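Local coordinates for tRNA (adenine-N(1)-)-methyltransferase (Thermus thermophilus, PDB 2PWY), which catalyses the S-adenosyl-L-methionine-dependent methylation of adenosine 58 in tRNA at N1, and is required for growth at extreme temperatures, at the interface of chains A and B and the interface of chains A and C. Numbering follows the deposited sequence. Chains: chain A/B/C, tRNA (adenine-N(1)-)-methyltransferase.

Contact 1: the interface of chains A and B. Residues chain A 93, 193, 253; chain B 62, 64-66, 68.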
ATOM      1  N   ASP A  93     -22.714  -3.530  -7.754  1.00  8.60           N
ATOM      2  CA  ASP A  93     -23.040  -3.939  -9.123  1.00  9.02           C
ATOM      3  C   ASP A  93     -24.273  -3.178  -9.649  1.00  9.49           C
ATOM      4  O   ASP A  93     -25.223  -3.769 -10.162  1.00  9.90           O
ATOM      5  CB  ASP A  93     -23.237  -5.466  -9.201  1.00  9.18           C
ATOM      6  CG  ASP A  93     -23.411  -5.947 -10.621  1.00 10.60           C
ATOM      7  OD1 ASP A  93     -22.625  -5.486 -11.485  1.00 11.01           O
ATOM      8  OD2 ASP A  93     -24.334  -6.765 -10.860  1.00 11.67           O
ATOM      9  N   PHE A 193     -26.377  -7.539  -3.198  1.00  9.11           N
ATOM     10  CA  PHE A 193     -25.367  -7.170  -2.200  1.00  9.66           C
ATOM     11  C   PHE A 193     -25.762  -6.034  -1.284  1.00  9.04           C
ATOM     12  O   PHE A 193     -26.482  -5.124  -1.687  1.00  8.73           O
ATOM     13  CB  PHE A 193     -24.039  -6.806  -2.878  1.00 10.01           C
ATOM     14  CG  PHE A 193     -23.446  -7.936  -3.654  1.00 11.61           C
ATOM     15  CD1 PHE A 193     -22.596  -8.851  -3.035  1.00 14.26           C
ATOM     16  CD2 PHE A 193     -23.781  -8.117  -4.996  1.00 12.61           C
ATOM     17  CE1 PHE A 193     -22.063  -9.910  -3.757  1.00 14.39           C
ATOM     18  CE2 PHE A 193     -23.261  -9.162  -5.718  1.00 14.60           C
ATOM     19  CZ  PHE A 193     -22.396 -10.068  -5.093  1.00 13.90           C
ATOM     20  N   ARG A 253     -23.543 -10.871   0.690  1.00  9.02           N
ATOM     21  CA  ARG A 253     -24.499 -11.312  -0.328  1.00 10.06           C
ATOM     22  C   ARG A 253     -25.729 -11.890   0.345  1.00 10.40           C
ATOM     23  O   ARG A 253     -25.602 -12.730   1.246  1.00 10.67           O
ATOM     24  CB  ARG A 253     -23.876 -12.351  -1.262  1.00 10.50           C
ATOM     25  CG  ARG A 253     -24.704 -12.646  -2.507  1.00 12.76           C
ATOM     26  CD  ARG A 253     -24.210 -13.894  -3.222  1.00 15.90           C
ATOM     27  NE  ARG A 253     -22.932 -13.753  -3.926  1.00 19.59           N
ATOM     28  CZ  ARG A 253     -22.794 -13.433  -5.212  1.00 19.71           C
ATOM     29  NH1 ARG A 253     -23.847 -13.141  -5.960  1.00 19.14           N
ATOM     30  NH2 ARG A 253     -21.579 -13.368  -5.742  1.00 20.20           N
TER
ATOM     31  N   HIS B  62     -25.236 -18.150  -9.902  1.00 20.74           N
ATOM     32  CA  HIS B  62     -25.390 -16.694  -9.796  1.00 20.55           C
ATOM     33  C   HIS B  62     -25.565 -16.065 -11.165  1.00 20.37           C
ATOM     34  O   HIS B  62     -25.121 -16.627 -12.169  1.00 20.93           O
ATOM     35  CB  HIS B  62     -24.153 -16.069  -9.139  1.00 20.90           C
ATOM     36  CG  HIS B  62     -23.779 -16.691  -7.831  1.00 21.31           C
ATOM     37  ND1 HIS B  62     -24.400 -16.364  -6.644  1.00 21.83           N
ATOM     38  CD2 HIS B  62     -22.847 -17.625  -7.524  1.00 23.17           C
ATOM     39  CE1 HIS B  62     -23.865 -17.069  -5.662  1.00 23.19           C
ATOM     40  NE2 HIS B  62     -22.922 -17.843  -6.169  1.00 23.63           N
ATOM     41  N   PRO B  64     -23.853 -13.189 -12.955  1.00 17.89           N
ATOM     42  CA  PRO B  64     -22.587 -12.551 -12.598  1.00 17.00           C
ATOM     43  C   PRO B  64     -22.739 -11.034 -12.451  1.00 15.92           C
ATOM     44  O   PRO B  64     -23.541 -10.420 -13.170  1.00 16.40           O
ATOM     45  CB  PRO B  64     -21.673 -12.887 -13.787  1.00 16.80           C
ATOM     46  CG  PRO B  64     -22.595 -13.130 -14.923  1.00 17.00           C
ATOM     47  CD  PRO B  64     -23.839 -13.725 -14.330  1.00 17.83           C
ATOM     48  N   THR B  65     -22.002 -10.458 -11.507  1.00 15.47           N
ATOM     49  CA  THR B  65     -21.824  -9.006 -11.454  1.00 13.83           C
ATOM     50  C   THR B  65     -20.950  -8.583 -12.634  1.00 13.86           C
ATOM     51  O   THR B  65     -20.306  -9.421 -13.274  1.00 12.85           O
ATOM     52  CB  THR B  65     -21.149  -8.544 -10.142  1.00 14.60           C
ATOM     53  OG1 THR B  65     -19.799  -9.023 -10.088  1.00 14.02           O
ATOM     54  CG2 THR B  65     -21.920  -9.033  -8.913  1.00 14.55           C
ATOM     55  N   LEU B  66     -20.918  -7.283 -12.930  1.00 12.80           N
ATOM     56  CA  LEU B  66     -20.014  -6.805 -13.972  1.00 12.93           C
ATOM     57  C   LEU B  66     -18.548  -7.130 -13.653  1.00 12.61           C
ATOM     58  O   LEU B  66     -17.794  -7.547 -14.531  1.00 13.07           O
ATOM     59  CB  LEU B  66     -20.200  -5.311 -14.228  1.00 12.04           C
ATOM     60  CG  LEU B  66     -19.361  -4.689 -15.358  1.00 12.68           C
ATOM     61  CD1 LEU B  66     -19.527  -5.430 -16.671  1.00 12.93           C
ATOM     62  CD2 LEU B  66     -19.721  -3.217 -15.529  1.00 13.43           C
ATOM     63  N   GLU B  68     -17.435  -9.663 -11.865  1.00 14.52           N
ATOM     64  CA  GLU B  68     -17.296 -11.104 -12.132  1.00 15.68           C
ATOM     65  C   GLU B  68     -17.230 -11.411 -13.622  1.00 15.30           C
ATOM     66  O   GLU B  68     -16.380 -12.191 -14.072  1.00 16.07           O
ATOM     67  CB  GLU B  68     -18.444 -11.880 -11.479  1.00 15.66           C
ATOM     68  CG  GLU B  68     -18.307 -11.993  -9.951  1.00 17.08           C
ATOM     69  CD  GLU B  68     -19.602 -12.377  -9.245  1.00 17.09           C
ATOM     70  OE1 GLU B  68     -20.683 -12.298  -9.860  1.00 18.78           O
ATOM     71  OE2 GLU B  68     -19.527 -12.769  -8.057  1.00 20.38           O
TER
HETATM   72  O   HOH W   1     -23.101 -12.751  -8.625  1.00 30.22           O
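A:Asp93 caps the start of helix 66-72 of chain B. Its carboxylate oxygen OD1 accepts a hydrogen bond from the backbone N of B:Leu66, the first residue of that helix, at 2.9 Å. The bond is almost straight. The donor lies above the carboxylate plane, 50° out of it. The positive end of the helix dipole would probably stabilise the negative charge of A:Asp93. Within chain B, B:Thr65 and B:Glu68 close a capping box at the same helix start. B:Glu68 N donates to the hydroxyl OG1 of B:Thr65, and B:Thr65 N donates to the carboxylate oxygen OE1 of B:Glu68 at 2.8 Å.

The second polar contact is a salt bridge. NH2 of A:Arg253 reaches OE2 of B:Glu68 at 3.2 Å, edge to edge, with guanidinium and carboxylate only 11° from coplanar. The hydrogen bond in this pair is weak. Water 1 adds a better-formed link, 2.8 Å from NH1 of A:Arg253, and also touches OE1 of B:Glu68. OE1 thus serves both the capping box and the water, while OE2 meets the arginine.

Packing holds the guanidinium from both faces. The ring atom CZ of A:Phe193 sits over the centre of one face. On the opposite face ND1 of B:His62 lies near the rim, the imidazole tilted against it. The arginine is bent at chi3 (-72°), which turns its planar end into this slot.

Apolar contact centres on B:Thr65. Its CB and CA lie against the carboxylate carbon of A:Asp93. Its methyl is anti to the carbonyl carbon, while OG1 turns back to the helix. The methyl CG2 meets the ring carbon CE2 of A:Phe193 at 3.5 Å.

Contact 2: the interface of chains A and C. Residues chain A 229, 236-238; chain C 199, 201-202, 248.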
ATOM      1  N   TRP A 229       0.467  10.161  -7.307  1.00  9.22           N
ATOM      2  CA  TRP A 229       1.825  10.560  -7.629  1.00  9.04           C
ATOM      3  C   TRP A 229       1.914  12.055  -7.874  1.00  9.59           C
ATOM      4  O   TRP A 229       0.945  12.689  -8.347  1.00  9.82           O
ATOM      5  CB  TRP A 229       2.332   9.816  -8.877  1.00  9.09           C
ATOM      6  CG  TRP A 229       2.714   8.385  -8.657  1.00  9.20           C
ATOM      7  CD1 TRP A 229       1.921   7.371  -8.174  1.00  9.72           C
ATOM      8  CD2 TRP A 229       3.987   7.801  -8.940  1.00  9.18           C
ATOM      9  NE1 TRP A 229       2.636   6.189  -8.149  1.00 10.52           N
ATOM     10  CE2 TRP A 229       3.905   6.427  -8.609  1.00 10.04           C
ATOM     11  CE3 TRP A 229       5.190   8.304  -9.459  1.00  9.84           C
ATOM     12  CZ2 TRP A 229       4.996   5.550  -8.761  1.00  9.76           C
ATOM     13  CZ3 TRP A 229       6.275   7.434  -9.602  1.00 10.15           C
ATOM     14  CH2 TRP A 229       6.164   6.075  -9.254  1.00  8.68           C
ATOM     15  N   ALA A 236       9.119  12.956 -10.158  1.00 11.65           N
ATOM     16  CA  ALA A 236       8.106  11.917 -10.330  1.00 11.30           C
ATOM     17  C   ALA A 236       8.228  10.924  -9.191  1.00 11.33           C
ATOM     18  O   ALA A 236       9.175  10.135  -9.159  1.00 11.01           O
ATOM     19  CB  ALA A 236       8.290  11.190 -11.667  1.00 11.39           C
ATOM     20  N   HIS A 237       7.283  10.966  -8.258  1.00 10.83           N
ATOM     21  CA  HIS A 237       7.269  10.044  -7.124  1.00 10.94           C
ATOM     22  C   HIS A 237       5.875   9.981  -6.524  1.00 10.99           C
ATOM     23  O   HIS A 237       5.098  10.928  -6.668  1.00 11.00           O
ATOM     24  CB  HIS A 237       8.262  10.494  -6.039  1.00 10.22           C
ATOM     25  CG  HIS A 237       8.045  11.899  -5.563  1.00 11.68           C
ATOM     26  ND1 HIS A 237       7.094  12.225  -4.618  1.00 11.72           N
ATOM     27  CD2 HIS A 237       8.661  13.059  -5.893  1.00 12.13           C
ATOM     28  CE1 HIS A 237       7.121  13.528  -4.399  1.00 13.75           C
ATOM     29  NE2 HIS A 237       8.074  14.058  -5.147  1.00 13.78           N
ATOM     30  N   PRO A 238       5.544   8.866  -5.852  1.00 11.24           N
ATOM     31  CA  PRO A 238       4.308   8.870  -5.078  1.00 11.87           C
ATOM     32  C   PRO A 238       4.309  10.062  -4.122  1.00 12.64           C
ATOM     33  O   PRO A 238       5.368  10.407  -3.582  1.00 12.29           O
ATOM     34  CB  PRO A 238       4.379   7.548  -4.314  1.00 11.80           C
ATOM     35  CG  PRO A 238       5.183   6.665  -5.196  1.00 12.27           C
ATOM     36  CD  PRO A 238       6.236   7.566  -5.776  1.00 11.02           C
TER
ATOM     37  N   PRO C 199      14.666   9.545  -4.215  1.00 10.30           N
ATOM     38  CA  PRO C 199      13.251   9.924  -4.110  1.00 10.42           C
ATOM     39  C   PRO C 199      12.411   9.720  -5.381  1.00  9.81           C
ATOM     40  O   PRO C 199      11.223   9.361  -5.275  1.00 10.15           O
ATOM     41  CB  PRO C 199      13.298  11.417  -3.750  1.00 10.87           C
ATOM     42  CG  PRO C 199      14.706  11.675  -3.301  1.00 12.48           C
ATOM     43  CD  PRO C 199      15.564  10.705  -4.055  1.00 11.37           C
ATOM     44  N   ILE C 201      11.367   8.300  -9.260  1.00  8.34           N
ATOM     45  CA  ILE C 201      11.488   7.162 -10.171  1.00  9.03           C
ATOM     46  C   ILE C 201      12.368   7.491 -11.392  1.00  9.12           C
ATOM     47  O   ILE C 201      13.004   6.602 -11.961  1.00  9.67           O
ATOM     48  CB  ILE C 201      10.102   6.617 -10.600  1.00  8.64           C
ATOM     49  CG1 ILE C 201      10.211   5.154 -11.079  1.00  9.19           C
ATOM     50  CG2 ILE C 201       9.466   7.510 -11.668  1.00  9.15           C
ATOM     51  CD1 ILE C 201      10.736   4.160 -10.019  1.00 10.10           C
ATOM     52  N   THR C 202      12.399   8.766 -11.787  1.00  9.59           N
ATOM     53  CA  THR C 202      13.248   9.217 -12.891  1.00  9.59           C
ATOM     54  C   THR C 202      14.738   9.021 -12.535  1.00  9.42           C
ATOM     55  O   THR C 202      15.537   8.590 -13.368  1.00 10.28           O
ATOM     56  CB  THR C 202      12.973  10.695 -13.215  1.00  9.12           C
ATOM     57  OG1 THR C 202      12.839  11.413 -11.985  1.00  9.73           O
ATOM     58  CG2 THR C 202      11.674  10.831 -14.013  1.00  9.81           C
ATOM     59  N   PHE C 248      12.787   5.438  -3.205  1.00 10.05           N
ATOM     60  CA  PHE C 248      13.008   4.095  -3.686  1.00  9.27           C
ATOM     61  C   PHE C 248      14.377   3.615  -3.250  1.00  8.82           C
ATOM     62  O   PHE C 248      15.299   4.418  -3.128  1.00  9.24           O
ATOM     63  CB  PHE C 248      12.945   4.089  -5.212  1.00  8.68           C
ATOM     64  CG  PHE C 248      11.634   4.561  -5.742  1.00  8.67           C
ATOM     65  CD1 PHE C 248      10.587   3.665  -5.882  1.00  8.94           C
ATOM     66  CD2 PHE C 248      11.431   5.902  -6.061  1.00  9.67           C
ATOM     67  CE1 PHE C 248       9.338   4.091  -6.345  1.00  9.46           C
ATOM     68  CE2 PHE C 248      10.188   6.337  -6.549  1.00 10.56           C
ATOM     69  CZ  PHE C 248       9.147   5.436  -6.675  1.00 10.55           C
TER
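Strand 235-238 of chain A, backed by A:Trp229 from strand 216-232, meets the start of helix 201-211 of chain C. The loop residue C:Pro199 and the first residue of strand 248-254, C:Phe248, complete the chain C side.

One hydrogen bond is made between backbones. C:Ile201 N donates to the carbonyl O of A:Ala236 at 2.9 Å. The N-H comes almost head-on to the carbonyl, with a C=O...N angle of 176°. The donor belongs to the first turn of the helix, so the acceptor works as a cap from another subunit. The helix end would probably polarise this carbonyl further.

Apolar groups pack round the bond. The methyl CG2 of C:Ile201 touches CZ3, on the six-membered ring of A:Trp229, at 3.8 Å. The two side chains cross at about a right angle. CG1 of the isoleucine points away from its own N (chi1 -158°), and CD1 lies over the centre of the C:Phe248 ring. The ring tip CZ of C:Phe248 meets CD of A:Pro238 at 3.7 Å and also reaches CH2 of A:Trp229. The methyl CB of A:Ala236 packs on CG2 of C:Ile201.

Chain A braces its own side. A:Pro238 CD and the carbonyl carbon of A:His237 lie over one face of the indole. ND1 of A:His237 donates to O of A:Pro238 at 2.7 Å, which should hold the imidazole in place. CB of A:His237 stands 3.3 Å from O of C:Pro199. An alanine in place of A:Trp229 would probably leave CG2 of C:Ile201 and CZ of C:Phe248 without their indole partner and A:Pro238 without support beneath it.

The site docks the end of a long strand and the segment after it onto a neighbouring subunit, and so helps to hold the homotetramer together.

Contact 1 and contact 2 lie about 37 Å apart, measured between the centres of their C-alpha atoms. They join chain A to two different partners, B and C. No residue is common to both, but strand 248-254 serves in each, giving the arginine of contact 1 from chain A and the phenylalanine of contact 2 from chain C. The two are also alike in that a helix start receives an oxygen cap from the neighbour, helix 66-72 in contact 1 and helix 201-211 in contact 2. Both interfaces are two-fold, so each contact has a twin. Together they fit the homotetramer, a dimer of dimers.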